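Local coordinates for putative iron-regulated protein A (Parabacteroides distasonis ATCC 8503, PDB 4ECG), which binds calcium ions and is a putative metalloendopeptidase of the imelysin-like M75 family, related to iron-regulated protein A, at residues V43-Y48 against G194-L199; D50-M55 against D187-Y192; N291-K296 against K336-I341. All blocks are in the same frame, centred on the assembly; numbering follows the deposited sequence.

Interaction 1: residues V43-Y48 against G194-L199; sequences VALPTY and GWLKGL
Leu45 and Trp195 mark the nearest approach of the two backbones, their CA atoms 7.1 Å apart. Residues 43-48 are helical, with a kink where the N of Pro46 makes no bond to the preceding turn. On the partner side the helix stops at Leu196; Lys197 leaves helical geometry, and the closing bond from Gly198 N to Gly194 O is weak.

The indole of Trp195 does most of the work. Its chi1 of -83° sets CG beside the backbone N, and chi2 of 76° turns the ring about the CB-CG bond so that one face meets both Ala44 and Tyr48. Ala44 CB lies over the six-membered ring, 4.2 Å from its centroid, as a CH-pi contact. Tyr48 covers the pyrrole end: its CE2 comes to 3.4 Å from Trp195 NE1, with the ring planes turned 52° against each other. At the indole edge, in plane, a water accepts from Trp195 NE1 at 2.9 Å and also hydrogen-bonds Tyr48 OH, tying the two polar groups together. Leu45 meets the base of the tryptophan side chain, its CD2 3.8 Å from Trp195 CB, and also touches Leu196 CB. An alanine at Trp195 would probably open a gap beside Ala44 and Tyr48 and leave the bridging water without its indole N-H.

The contact joins helix 29-68 to the C-terminal end of helix 171-196. Tyr208 of helix 208-214 packs edge-to-face with Trp195, Phe94 does the same with Tyr48, and the backbones of Gly194 and Trp195 bond to Tyr208 and Ala209.

Interaction 2: residues D50-M55 against D187-Y192; sequences DMLTKM and DTQDLY
The Tyr192 ring is approached obliquely by one methyl, Leu52 CD2, which lies 3.9 Å from Tyr192 CD2; Tyr48 and Lys49, a turn earlier on helix 29-68, also touch this tyrosine. The setting is an antiparallel helix pair in the helical imelysin fold, with the two short axes 9.3 Å apart and their directions at 159°. At Gln189, Leu52 meets the stem and not the amide: its CD1 comes to 3.4 Å from Gln189 CG. The two branches of Leu52 are thus divided between Gln189 and Tyr192.

Thr188 packs into the middle of the pair. Its chi1 of -51° sets OG1 beside the backbone N, which leaves CG2 anti to that N and 3.7 Å from Leu52 CA; CG2 also meets the CG of Met51. Met51 and Met55 are both selenomethionines. Met51 extends beyond its CG, so that its SE also lies against Leu191 CD2, while Met55 is bent. Trp88 of helix 71-89 touches both Met51 and Leu191.

The hydroxyl of Thr188 gives its hydrogen bond to Met184 O within its own helix. Two methyls crowd that same oxygen: Met51 CE stands 3.5 Å from Thr188 OG1, and Met55 CE 3.2 Å from it.

Interaction 3: residues N291-K296 against K336-I341; sequences NIVSIK and KTIDAI
Ile292 and Ile338 run alongside each other, pointing opposite ways, and are the most extensively covered residues of their segments. Ile292 CG2 lies 3.6 Å from Ile338 CG1. The side chain of Ile292 forks at CB, with CG1 beside the backbone N and CG2 anti to it (chi1 -55°), and the fork divides the work between neighbours. CG2 serves Ile338, whereas CG1 meets Ile341 CD1 at 3.5 Å and, more loosely, the methyl CG2 of Thr337. In Ile338, chi2 of 161° extends the chain and brings CD1 toward helix 284-300, where it makes a marginal contact with Val293 CG2 at 4.4 Å.

The geometry is that of an antiparallel helix pair within the mainly helical imelysin fold: helix 284-300 runs against helix 324-343, with the short axes 9.9 Å apart and their directions 165° from each other. The backbones draw nearest at Ile292 and Ile338.

A second kind of contact uses the aliphatic part of a charged side chain. Lys296 is extended and lies across Ile338, its CD 3.8 Å from Ile338 CD1. The ammonium lies beyond this apolar stretch and forms a salt bridge with Asp335 OD1, one residue before the 336-341 segment.

Polar atoms next to the apolar seam find partners outside it. Thr337 OG1 hydrogen-bonds Gln333 O in its own helix, with a weak bond to Ala364 O, and its methyl is left to face Ile292. Asn291 ND2 bonds the backbone O of Glu89, a residue seen to bind calcium in a crystal structure of this protein, though no ion is bound to it in this chain.

Overall arrangement
Interactions 1 and 2 are neighbours on one seam: both join helix 29-68 to helix 171-196, their centres are 9 Å apart, and Tyr48 and Leu191 touch between them. Both segments of interaction 2 fall between those of interaction 1 along the chain. Interaction 3 comes later, after both have closed, and pairs helix 284-300 with helix 324-343; its centre is 23 Å from each of the others, and it lies across the chain's centre from interaction 2. The imelysin domain thus builds two helix seams from separate parts of its sequence. Each interaction has a side chain about 8 Å from that of a calcium-binding residue.

Interaction 1: residues V43-Y48 against G194-L199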
ATOM      1  N   VAL A  43     -15.112   1.980   0.698  1.00 50.94           N
ATOM      2  CA  VAL A  43     -13.684   1.700   0.939  1.00 51.90           C
ATOM      3  C   VAL A  43     -12.797   2.105  -0.275  1.00 50.93           C
ATOM      4  O   VAL A  43     -12.048   3.057  -0.174  1.00 51.53           O
ATOM      5  CB  VAL A  43     -13.393   0.270   1.438  1.00 50.10           C
ATOM      6  CG1 VAL A  43     -11.908   0.158   1.742  1.00 50.15           C
ATOM      7  CG2 VAL A  43     -14.158  -0.019   2.711  1.00 50.55           C
ATOM      8  N   ALA A  44     -12.950   1.454  -1.427  1.00 49.82           N
ATOM      9  CA  ALA A  44     -12.114   1.713  -2.620  1.00 47.47           C
ATOM     10  C   ALA A  44     -12.211   3.150  -3.126  1.00 49.04           C
ATOM     11  O   ALA A  44     -11.252   3.906  -3.012  1.00 52.74           O
ATOM     12  CB  ALA A  44     -12.464   0.730  -3.768  1.00 44.82           C
ATOM     13  N   LEU A  45     -13.352   3.516  -3.715  1.00 50.25           N
ATOM     14  CA  LEU A  45     -13.480   4.800  -4.397  1.00 55.26           C
ATOM     15  C   LEU A  45     -13.108   5.974  -3.459  1.00 54.87           C
ATOM     16  O   LEU A  45     -12.384   6.859  -3.872  1.00 57.05           O
ATOM     17  CB  LEU A  45     -14.880   5.005  -5.026  1.00 57.64           C
ATOM     18  CG  LEU A  45     -15.212   4.355  -6.380  1.00 54.98           C
ATOM     19  CD1 LEU A  45     -16.681   4.577  -6.772  1.00 57.67           C
ATOM     20  CD2 LEU A  45     -14.312   4.904  -7.470  1.00 54.60           C
ATOM     21  N   PRO A  46     -13.566   5.982  -2.192  1.00 56.54           N
ATOM     22  CA  PRO A  46     -13.136   7.102  -1.304  1.00 54.43           C
ATOM     23  C   PRO A  46     -11.647   7.102  -0.940  1.00 52.86           C
ATOM     24  O   PRO A  46     -11.050   8.143  -0.871  1.00 57.89           O
ATOM     25  CB  PRO A  46     -13.987   6.916  -0.059  1.00 56.22           C
ATOM     26  CG  PRO A  46     -15.149   6.110  -0.491  1.00 55.82           C
ATOM     27  CD  PRO A  46     -14.645   5.200  -1.579  1.00 58.36           C
ATOM     28  N   THR A  47     -11.024   5.948  -0.768  1.00 54.80           N
ATOM     29  CA  THR A  47      -9.593   5.914  -0.478  1.00 49.67           C
ATOM     30  C   THR A  47      -8.844   6.553  -1.649  1.00 48.27           C
ATOM     31  O   THR A  47      -7.943   7.353  -1.472  1.00 46.89           O
ATOM     32  CB  THR A  47      -9.095   4.486  -0.217  1.00 48.16           C
ATOM     33  OG1 THR A  47      -9.714   3.907   0.957  1.00 46.52           O
ATOM     34  CG2 THR A  47      -7.599   4.453  -0.067  1.00 47.05           C
ATOM     35  N   TYR A  48      -9.250   6.219  -2.852  1.00 49.77           N
ATOM     36  CA  TYR A  48      -8.565   6.675  -4.041  1.00 45.14           C
ATOM     37  C   TYR A  48      -8.876   8.146  -4.273  1.00 47.25           C
ATOM     38  O   TYR A  48      -8.039   8.890  -4.713  1.00 47.88           O
ATOM     39  CB  TYR A  48      -9.017   5.827  -5.230  1.00 46.52           C
ATOM     40  CG  TYR A  48      -8.448   4.413  -5.302  1.00 46.94           C
ATOM     41  CD1 TYR A  48      -7.163   4.134  -4.906  1.00 48.17           C
ATOM     42  CD2 TYR A  48      -9.170   3.381  -5.838  1.00 47.65           C
ATOM     43  CE1 TYR A  48      -6.622   2.843  -4.998  1.00 48.17           C
ATOM     44  CE2 TYR A  48      -8.641   2.075  -5.930  1.00 50.05           C
ATOM     45  CZ  TYR A  48      -7.351   1.819  -5.533  1.00 48.95           C
ATOM     46  OH  TYR A  48      -6.797   0.555  -5.610  1.00 50.52           O
ATOM     47  N   GLY A 194      -9.721   5.197 -13.428  1.00 53.90           N
ATOM     48  CA  GLY A 194      -9.892   3.823 -13.888  1.00 54.00           C
ATOM     49  C   GLY A 194     -11.013   3.103 -13.141  1.00 52.57           C
ATOM     50  O   GLY A 194     -11.779   2.387 -13.734  1.00 53.78           O
ATOM     51  N   TRP A 195     -11.096   3.298 -11.833  1.00 52.37           N
ATOM     52  CA  TRP A 195     -12.185   2.753 -11.046  1.00 53.29           C
ATOM     53  C   TRP A 195     -13.489   3.472 -11.331  1.00 56.78           C
ATOM     54  O   TRP A 195     -14.512   2.816 -11.515  1.00 58.90           O
ATOM     55  CB  TRP A 195     -11.868   2.829  -9.550  1.00 51.96           C
ATOM     56  CG  TRP A 195     -11.037   1.693  -9.072  1.00 50.10           C
ATOM     57  CD1 TRP A 195      -9.671   1.495  -9.255  1.00 48.11           C
ATOM     58  CD2 TRP A 195     -11.482   0.537  -8.335  1.00 49.17           C
ATOM     59  NE1 TRP A 195      -9.277   0.301  -8.717  1.00 47.41           N
ATOM     60  CE2 TRP A 195     -10.304  -0.306  -8.136  1.00 48.22           C
ATOM     61  CE3 TRP A 195     -12.668   0.129  -7.851  1.00 47.43           C
ATOM     62  CZ2 TRP A 195     -10.363  -1.469  -7.433  1.00 50.72           C
ATOM     63  CZ3 TRP A 195     -12.718  -1.041  -7.147  1.00 48.23           C
ATOM     64  CH2 TRP A 195     -11.588  -1.811  -6.914  1.00 49.88           C
ATOM     65  N   LEU A 196     -13.453   4.809 -11.367  1.00 56.48           N
ATOM     66  CA  LEU A 196     -14.663   5.615 -11.404  1.00 58.82           C
ATOM     67  C   LEU A 196     -15.374   5.538 -12.730  1.00 61.71           C
ATOM     68  O   LEU A 196     -16.604   5.403 -12.744  1.00 59.81           O
ATOM     69  CB  LEU A 196     -14.415   7.075 -11.048  1.00 56.89           C
ATOM     70  CG  LEU A 196     -15.710   7.930 -10.965  1.00 63.23           C
ATOM     71  CD1 LEU A 196     -16.696   7.327  -9.942  1.00 59.80           C
ATOM     72  CD2 LEU A 196     -15.431   9.409 -10.657  1.00 58.44           C
ATOM     73  N   LYS A 197     -14.616   5.640 -13.821  1.00 62.22           N
ATOM     74  CA  LYS A 197     -15.201   5.692 -15.164  1.00 68.09           C
ATOM     75  C   LYS A 197     -14.458   4.921 -16.254  1.00 67.23           C
ATOM     76  O   LYS A 197     -14.916   4.870 -17.395  1.00 66.19           O
ATOM     77  CB  LYS A 197     -15.443   7.147 -15.594  1.00 75.39           C
ATOM     78  CG  LYS A 197     -14.214   8.025 -15.809  1.00 84.55           C
ATOM     79  CD  LYS A 197     -14.651   9.461 -16.212  1.00 95.07           C
ATOM     80  CE  LYS A 197     -13.651  10.216 -17.117  1.00 93.45           C
ATOM     81  NZ  LYS A 197     -12.653  10.978 -16.321  1.00 84.03           N
ATOM     82  N   GLY A 198     -13.346   4.276 -15.909  1.00 64.03           N
ATOM     83  CA  GLY A 198     -12.462   3.689 -16.915  1.00 63.83           C
ATOM     84  C   GLY A 198     -11.540   4.694 -17.622  1.00 66.74           C
ATOM     85  O   GLY A 198     -11.724   5.913 -17.522  1.00 62.54           O
ATOM     86  N   LEU A 199     -10.525   4.162 -18.311  1.00 65.48           N
ATOM     87  CA  LEU A 199      -9.505   4.971 -18.978  1.00 66.10           C
ATOM     88  C   LEU A 199      -9.671   4.896 -20.482  1.00 68.02           C
ATOM     89  O   LEU A 199      -9.055   5.639 -21.216  1.00 71.67           O
ATOM     90  CB  LEU A 199      -8.095   4.483 -18.586  1.00 60.65           C
ATOM     91  CG  LEU A 199      -7.765   4.515 -17.081  1.00 59.18           C
ATOM     92  CD1 LEU A 199      -6.412   3.893 -16.789  1.00 49.83           C
ATOM     93  CD2 LEU A 199      -7.821   5.954 -16.525  1.00 57.24           C
TER
HETATM   94  O   HOH W   1      -6.825  -1.058  -8.017  1.00 43.34           O

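Interaction 2: residues D50-M55 against D187-Y192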
ATOM      1  N   ASP A  50      -9.417  10.336  -1.945  1.00 51.46           N
ATOM      2  CA  ASP A  50      -8.648  11.044  -0.921  1.00 52.13           C
ATOM      3  C   ASP A  50      -7.214  11.074  -1.423  1.00 50.34           C
ATOM      4  O   ASP A  50      -6.527  12.082  -1.281  1.00 46.38           O
ATOM      5  CB  ASP A  50      -8.745  10.297   0.425  1.00 52.99           C
ATOM      6  CG  ASP A  50      -7.918  10.932   1.580  1.00 54.62           C
ATOM      7  OD1 ASP A  50      -7.918  12.182   1.750  1.00 55.18           O
ATOM      8  OD2 ASP A  50      -7.302  10.142   2.369  1.00 55.51           O
HETATM    9  N   MSE A  51      -6.754   9.962  -1.991  1.00 48.75           N
HETATM   10  CA  MSE A  51      -5.428   9.941  -2.618  1.00 47.50           C
HETATM   11  C   MSE A  51      -5.303  11.032  -3.736  1.00 47.76           C
HETATM   12  O   MSE A  51      -4.313  11.758  -3.764  1.00 46.99           O
HETATM   13  CB  MSE A  51      -5.100   8.568  -3.181  1.00 47.85           C
HETATM   14  CG  MSE A  51      -3.581   8.372  -3.438  1.00 47.09           C
HETATM   15 SE   MSE A  51      -3.252   6.661  -4.223  0.75 41.39          SE
HETATM   16  CE  MSE A  51      -1.398   7.096  -4.736  1.00 42.43           C
ATOM     17  N   LEU A  52      -6.289  11.167  -4.629  1.00 46.26           N
ATOM     18  CA  LEU A  52      -6.148  12.128  -5.720  1.00 50.62           C
ATOM     19  C   LEU A  52      -6.069  13.531  -5.117  1.00 52.83           C
ATOM     20  O   LEU A  52      -5.200  14.317  -5.508  1.00 53.30           O
ATOM     21  CB  LEU A  52      -7.250  12.022  -6.788  1.00 50.25           C
ATOM     22  CG  LEU A  52      -7.215  13.025  -7.958  1.00 51.52           C
ATOM     23  CD1 LEU A  52      -5.888  12.988  -8.713  1.00 47.93           C
ATOM     24  CD2 LEU A  52      -8.397  12.826  -8.909  1.00 52.98           C
ATOM     25  N   THR A  53      -6.922  13.815  -4.129  1.00 52.24           N
ATOM     26  CA  THR A  53      -6.957  15.140  -3.506  1.00 51.46           C
ATOM     27  C   THR A  53      -5.579  15.390  -2.886  1.00 50.24           C
ATOM     28  O   THR A  53      -4.977  16.421  -3.136  1.00 48.95           O
ATOM     29  CB  THR A  53      -8.102  15.295  -2.469  1.00 53.61           C
ATOM     30  OG1 THR A  53      -9.385  15.129  -3.107  1.00 52.80           O
ATOM     31  CG2 THR A  53      -8.045  16.660  -1.783  1.00 49.62           C
ATOM     32  N   LYS A  54      -5.050  14.425  -2.134  1.00 49.44           N
ATOM     33  CA  LYS A  54      -3.794  14.630  -1.430  1.00 49.02           C
ATOM     34  C   LYS A  54      -2.609  14.669  -2.407  1.00 50.18           C
ATOM     35  O   LYS A  54      -1.613  15.362  -2.138  1.00 48.80           O
ATOM     36  CB  LYS A  54      -3.539  13.563  -0.350  1.00 53.23           C
ATOM     37  CG  LYS A  54      -4.641  13.303   0.675  1.00 56.03           C
ATOM     38  CD  LYS A  54      -4.502  14.141   1.911  1.00 61.68           C
ATOM     39  CE  LYS A  54      -5.666  13.976   2.901  1.00 62.43           C
ATOM     40  NZ  LYS A  54      -5.521  12.703   3.638  1.00 62.85           N
HETATM   41  N   MSE A  55      -2.704  13.932  -3.526  1.00 49.19           N
HETATM   42  CA  MSE A  55      -1.657  13.948  -4.557  1.00 47.38           C
HETATM   43  C   MSE A  55      -1.598  15.286  -5.304  1.00 47.70           C
HETATM   44  O   MSE A  55      -0.537  15.775  -5.596  1.00 52.73           O
HETATM   45  CB  MSE A  55      -1.797  12.778  -5.538  1.00 44.89           C
HETATM   46  CG  MSE A  55      -0.611  12.602  -6.464  1.00 44.01           C
HETATM   47 SE   MSE A  55       1.047  12.080  -5.498  0.75 38.25          SE
HETATM   48  CE  MSE A  55       0.689  10.201  -5.451  1.00 38.36           C
ATOM     49  N   ASP A 187      -0.467   9.051 -12.489  1.00 45.99           N
ATOM     50  CA  ASP A 187      -0.757   7.652 -12.172  1.00 46.49           C
ATOM     51  C   ASP A 187      -1.956   7.607 -11.217  1.00 47.33           C
ATOM     52  O   ASP A 187      -2.863   6.818 -11.398  1.00 51.58           O
ATOM     53  CB  ASP A 187       0.464   6.922 -11.568  1.00 45.07           C
ATOM     54  CG  ASP A 187       1.595   6.616 -12.607  1.00 48.38           C
ATOM     55  OD1 ASP A 187       1.330   6.679 -13.841  1.00 48.74           O
ATOM     56  OD2 ASP A 187       2.764   6.273 -12.175  1.00 48.02           O
ATOM     57  N   THR A 188      -1.989   8.520 -10.254  1.00 47.65           N
ATOM     58  CA  THR A 188      -3.096   8.644  -9.292  1.00 45.15           C
ATOM     59  C   THR A 188      -4.414   9.023  -9.951  1.00 45.75           C
ATOM     60  O   THR A 188      -5.436   8.451  -9.647  1.00 45.23           O
ATOM     61  CB  THR A 188      -2.743   9.618  -8.127  1.00 43.41           C
ATOM     62  OG1 THR A 188      -1.473   9.245  -7.557  1.00 42.11           O
ATOM     63  CG2 THR A 188      -3.812   9.548  -7.023  1.00 41.15           C
ATOM     64  N   GLN A 189      -4.379   9.988 -10.858  1.00 47.95           N
ATOM     65  CA  GLN A 189      -5.530  10.272 -11.697  1.00 52.39           C
ATOM     66  C   GLN A 189      -5.966   9.014 -12.423  1.00 50.50           C
ATOM     67  O   GLN A 189      -7.153   8.733 -12.447  1.00 47.51           O
ATOM     68  CB  GLN A 189      -5.262  11.397 -12.719  1.00 54.02           C
ATOM     69  CG  GLN A 189      -5.215  12.772 -12.056  1.00 59.84           C
ATOM     70  CD  GLN A 189      -4.516  13.843 -12.889  1.00 61.80           C
ATOM     71  OE1 GLN A 189      -3.917  13.541 -13.931  1.00 61.10           O
ATOM     72  NE2 GLN A 189      -4.583  15.112 -12.417  1.00 55.60           N
ATOM     73  N   ASP A 190      -5.030   8.265 -13.014  1.00 48.40           N
ATOM     74  CA  ASP A 190      -5.421   7.096 -13.787  1.00 50.40           C
ATOM     75  C   ASP A 190      -6.082   6.053 -12.867  1.00 49.79           C
ATOM     76  O   ASP A 190      -7.073   5.454 -13.228  1.00 50.63           O
ATOM     77  CB  ASP A 190      -4.262   6.529 -14.629  1.00 52.53           C
ATOM     78  CG  ASP A 190      -3.893   7.442 -15.832  1.00 55.24           C
ATOM     79  OD1 ASP A 190      -4.712   8.291 -16.185  1.00 62.96           O
ATOM     80  OD2 ASP A 190      -2.782   7.341 -16.396  1.00 58.62           O
ATOM     81  N   LEU A 191      -5.583   5.923 -11.654  1.00 47.80           N
ATOM     82  CA  LEU A 191      -6.076   4.954 -10.690  1.00 48.34           C
ATOM     83  C   LEU A 191      -7.522   5.257 -10.315  1.00 48.60           C
ATOM     84  O   LEU A 191      -8.374   4.367 -10.319  1.00 50.15           O
ATOM     85  CB  LEU A 191      -5.181   4.999  -9.422  1.00 45.53           C
ATOM     86  CG  LEU A 191      -5.346   3.961  -8.323  1.00 45.03           C
ATOM     87  CD1 LEU A 191      -5.453   2.546  -8.918  1.00 46.44           C
ATOM     88  CD2 LEU A 191      -4.170   4.077  -7.327  1.00 43.64           C
ATOM     89  N   TYR A 192      -7.785   6.504  -9.947  1.00 48.81           N
ATOM     90  CA  TYR A 192      -9.109   6.890  -9.472  1.00 54.00           C
ATOM     91  C   TYR A 192     -10.065   6.869 -10.656  1.00 55.66           C
ATOM     92  O   TYR A 192     -11.121   6.227 -10.553  1.00 51.47           O
ATOM     93  CB  TYR A 192      -9.118   8.250  -8.755  1.00 52.74           C
ATOM     94  CG  TYR A 192     -10.484   8.805  -8.474  1.00 53.35           C
ATOM     95  CD1 TYR A 192     -11.300   8.236  -7.506  1.00 54.20           C
ATOM     96  CD2 TYR A 192     -10.972   9.895  -9.181  1.00 56.38           C
ATOM     97  CE1 TYR A 192     -12.572   8.738  -7.242  1.00 56.63           C
ATOM     98  CE2 TYR A 192     -12.242  10.423  -8.904  1.00 60.21           C
ATOM     99  CZ  TYR A 192     -13.037   9.837  -7.932  1.00 60.80           C
ATOM    100  OH  TYR A 192     -14.297  10.324  -7.662  1.00 65.50           O
TER

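Interaction 3: residues N291-K296 against K336-I341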
ATOM      1  N   ASN A 291      -0.923  -0.380   5.744  1.00 38.59           N
ATOM      2  CA  ASN A 291      -1.263  -1.587   5.027  1.00 40.84           C
ATOM      3  C   ASN A 291      -2.238  -2.530   5.780  1.00 44.62           C
ATOM      4  O   ASN A 291      -3.089  -3.194   5.172  1.00 44.18           O
ATOM      5  CB  ASN A 291      -0.023  -2.403   4.753  1.00 40.25           C
ATOM      6  CG  ASN A 291       0.969  -1.737   3.824  1.00 42.44           C
ATOM      7  OD1 ASN A 291       2.169  -2.035   3.905  1.00 40.71           O
ATOM      8  ND2 ASN A 291       0.492  -0.857   2.931  1.00 42.61           N
ATOM      9  N   ILE A 292      -2.126  -2.609   7.098  1.00 45.32           N
ATOM     10  CA  ILE A 292      -3.059  -3.457   7.835  1.00 44.40           C
ATOM     11  C   ILE A 292      -4.353  -2.676   8.060  1.00 43.53           C
ATOM     12  O   ILE A 292      -5.400  -3.255   8.043  1.00 46.61           O
ATOM     13  CB  ILE A 292      -2.438  -3.963   9.131  1.00 42.84           C
ATOM     14  CG1 ILE A 292      -1.117  -4.675   8.824  1.00 43.79           C
ATOM     15  CG2 ILE A 292      -3.419  -4.850   9.873  1.00 45.01           C
ATOM     16  CD1 ILE A 292      -1.179  -5.853   7.832  1.00 39.17           C
ATOM     17  N   VAL A 293      -4.302  -1.351   8.167  1.00 46.25           N
ATOM     18  CA  VAL A 293      -5.546  -0.540   8.242  1.00 44.67           C
ATOM     19  C   VAL A 293      -6.358  -0.787   6.959  1.00 44.83           C
ATOM     20  O   VAL A 293      -7.556  -0.876   6.993  1.00 47.84           O
ATOM     21  CB  VAL A 293      -5.311   0.978   8.577  1.00 44.00           C
ATOM     22  CG1 VAL A 293      -6.597   1.793   8.545  1.00 44.81           C
ATOM     23  CG2 VAL A 293      -4.788   1.142   9.969  1.00 42.69           C
ATOM     24  N   SER A 294      -5.702  -0.947   5.833  1.00 42.06           N
ATOM     25  CA  SER A 294      -6.391  -1.287   4.601  1.00 44.39           C
ATOM     26  C   SER A 294      -7.233  -2.553   4.748  1.00 49.04           C
ATOM     27  O   SER A 294      -8.376  -2.582   4.269  1.00 50.26           O
ATOM     28  CB  SER A 294      -5.380  -1.482   3.455  1.00 43.13           C
ATOM     29  OG  SER A 294      -6.027  -1.562   2.215  1.00 43.89           O
ATOM     30  N   ILE A 295      -6.691  -3.577   5.422  1.00 47.82           N
ATOM     31  CA  ILE A 295      -7.463  -4.818   5.656  1.00 50.57           C
ATOM     32  C   ILE A 295      -8.702  -4.547   6.534  1.00 49.41           C
ATOM     33  O   ILE A 295      -9.806  -5.050   6.298  1.00 54.40           O
ATOM     34  CB  ILE A 295      -6.603  -5.914   6.342  1.00 48.95           C
ATOM     35  CG1 ILE A 295      -5.424  -6.341   5.463  1.00 48.33           C
ATOM     36  CG2 ILE A 295      -7.455  -7.102   6.691  1.00 48.05           C
ATOM     37  CD1 ILE A 295      -4.465  -7.303   6.133  1.00 47.58           C
ATOM     38  N   LYS A 296      -8.465  -3.750   7.559  1.00 47.91           N
ATOM     39  CA  LYS A 296      -9.415  -3.439   8.594  1.00 47.79           C
ATOM     40  C   LYS A 296     -10.587  -2.696   8.014  1.00 49.68           C
ATOM     41  O   LYS A 296     -11.726  -3.032   8.276  1.00 54.37           O
ATOM     42  CB  LYS A 296      -8.743  -2.623   9.705  1.00 43.44           C
ATOM     43  CG  LYS A 296      -9.594  -2.451  10.948  1.00 46.31           C
ATOM     44  CD  LYS A 296      -8.838  -1.759  12.080  1.00 45.11           C
ATOM     45  CE  LYS A 296      -9.701  -1.545  13.299  1.00 48.44           C
ATOM     46  NZ  LYS A 296      -9.019  -0.706  14.320  1.00 49.10           N
ATOM     47  N   LYS A 336      -4.464  -7.027  16.940  1.00 52.74           N
ATOM     48  CA  LYS A 336      -3.186  -7.563  17.455  1.00 55.21           C
ATOM     49  C   LYS A 336      -2.028  -7.270  16.469  1.00 54.00           C
ATOM     50  O   LYS A 336      -0.903  -7.012  16.857  1.00 55.97           O
ATOM     51  CB  LYS A 336      -3.355  -9.061  17.639  1.00 62.35           C
ATOM     52  CG  LYS A 336      -2.550  -9.730  18.735  1.00 71.53           C
ATOM     53  CD  LYS A 336      -3.084 -11.161  18.937  1.00 76.77           C
ATOM     54  CE  LYS A 336      -1.967 -12.185  19.128  1.00 81.73           C
ATOM     55  NZ  LYS A 336      -2.458 -13.592  19.169  1.00 75.34           N
ATOM     56  N   THR A 337      -2.333  -7.257  15.183  1.00 49.41           N
ATOM     57  CA  THR A 337      -1.305  -7.118  14.159  1.00 51.58           C
ATOM     58  C   THR A 337      -0.872  -5.667  14.088  1.00 48.51           C
ATOM     59  O   THR A 337       0.314  -5.405  14.032  1.00 50.81           O
ATOM     60  CB  THR A 337      -1.791  -7.649  12.779  1.00 50.00           C
ATOM     61  OG1 THR A 337      -2.282  -8.995  12.947  1.00 48.69           O
ATOM     62  CG2 THR A 337      -0.665  -7.586  11.714  1.00 41.00           C
ATOM     63  N   ILE A 338      -1.840  -4.743  14.120  1.00 47.99           N
ATOM     64  CA  ILE A 338      -1.593  -3.299  14.172  1.00 44.98           C
ATOM     65  C   ILE A 338      -0.855  -2.940  15.454  1.00 46.30           C
ATOM     66  O   ILE A 338       0.098  -2.184  15.441  1.00 46.14           O
ATOM     67  CB  ILE A 338      -2.921  -2.489  14.097  1.00 44.83           C
ATOM     68  CG1 ILE A 338      -3.580  -2.646  12.738  1.00 43.74           C
ATOM     69  CG2 ILE A 338      -2.723  -0.996  14.358  1.00 44.33           C
ATOM     70  CD1 ILE A 338      -5.087  -2.274  12.712  1.00 43.15           C
ATOM     71  N   ASP A 339      -1.323  -3.448  16.582  1.00 49.33           N
ATOM     72  CA  ASP A 339      -0.654  -3.138  17.846  1.00 51.93           C
ATOM     73  C   ASP A 339       0.818  -3.631  17.826  1.00 52.87           C
ATOM     74  O   ASP A 339       1.699  -2.940  18.347  1.00 54.06           O
ATOM     75  CB  ASP A 339      -1.422  -3.720  19.065  1.00 52.76           C
ATOM     76  CG  ASP A 339      -2.800  -3.013  19.329  1.00 58.38           C
ATOM     77  OD1 ASP A 339      -3.228  -2.024  18.680  1.00 64.94           O
ATOM     78  OD2 ASP A 339      -3.482  -3.483  20.220  1.00 58.21           O
ATOM     79  N   ALA A 340       1.075  -4.818  17.238  1.00 50.86           N
ATOM     80  CA  ALA A 340       2.421  -5.411  17.174  1.00 49.87           C
ATOM     81  C   ALA A 340       3.314  -4.565  16.249  1.00 49.50           C
ATOM     82  O   ALA A 340       4.431  -4.281  16.573  1.00 49.90           O
ATOM     83  CB  ALA A 340       2.360  -6.850  16.691  1.00 48.86           C
ATOM     84  N   ILE A 341       2.776  -4.112  15.131  1.00 48.19           N
ATOM     85  CA  ILE A 341       3.537  -3.266  14.248  1.00 48.32           C
ATOM     86  C   ILE A 341       3.901  -1.991  14.998  1.00 48.69           C
ATOM     87  O   ILE A 341       5.068  -1.673  15.018  1.00 47.59           O
ATOM     88  CB  ILE A 341       2.833  -2.955  12.914  1.00 45.40           C
ATOM     89  CG1 ILE A 341       2.693  -4.235  12.078  1.00 48.86           C
ATOM     90  CG2 ILE A 341       3.618  -1.891  12.176  1.00 44.26           C
ATOM     91  CD1 ILE A 341       1.679  -4.223  10.934  1.00 46.33           C
TER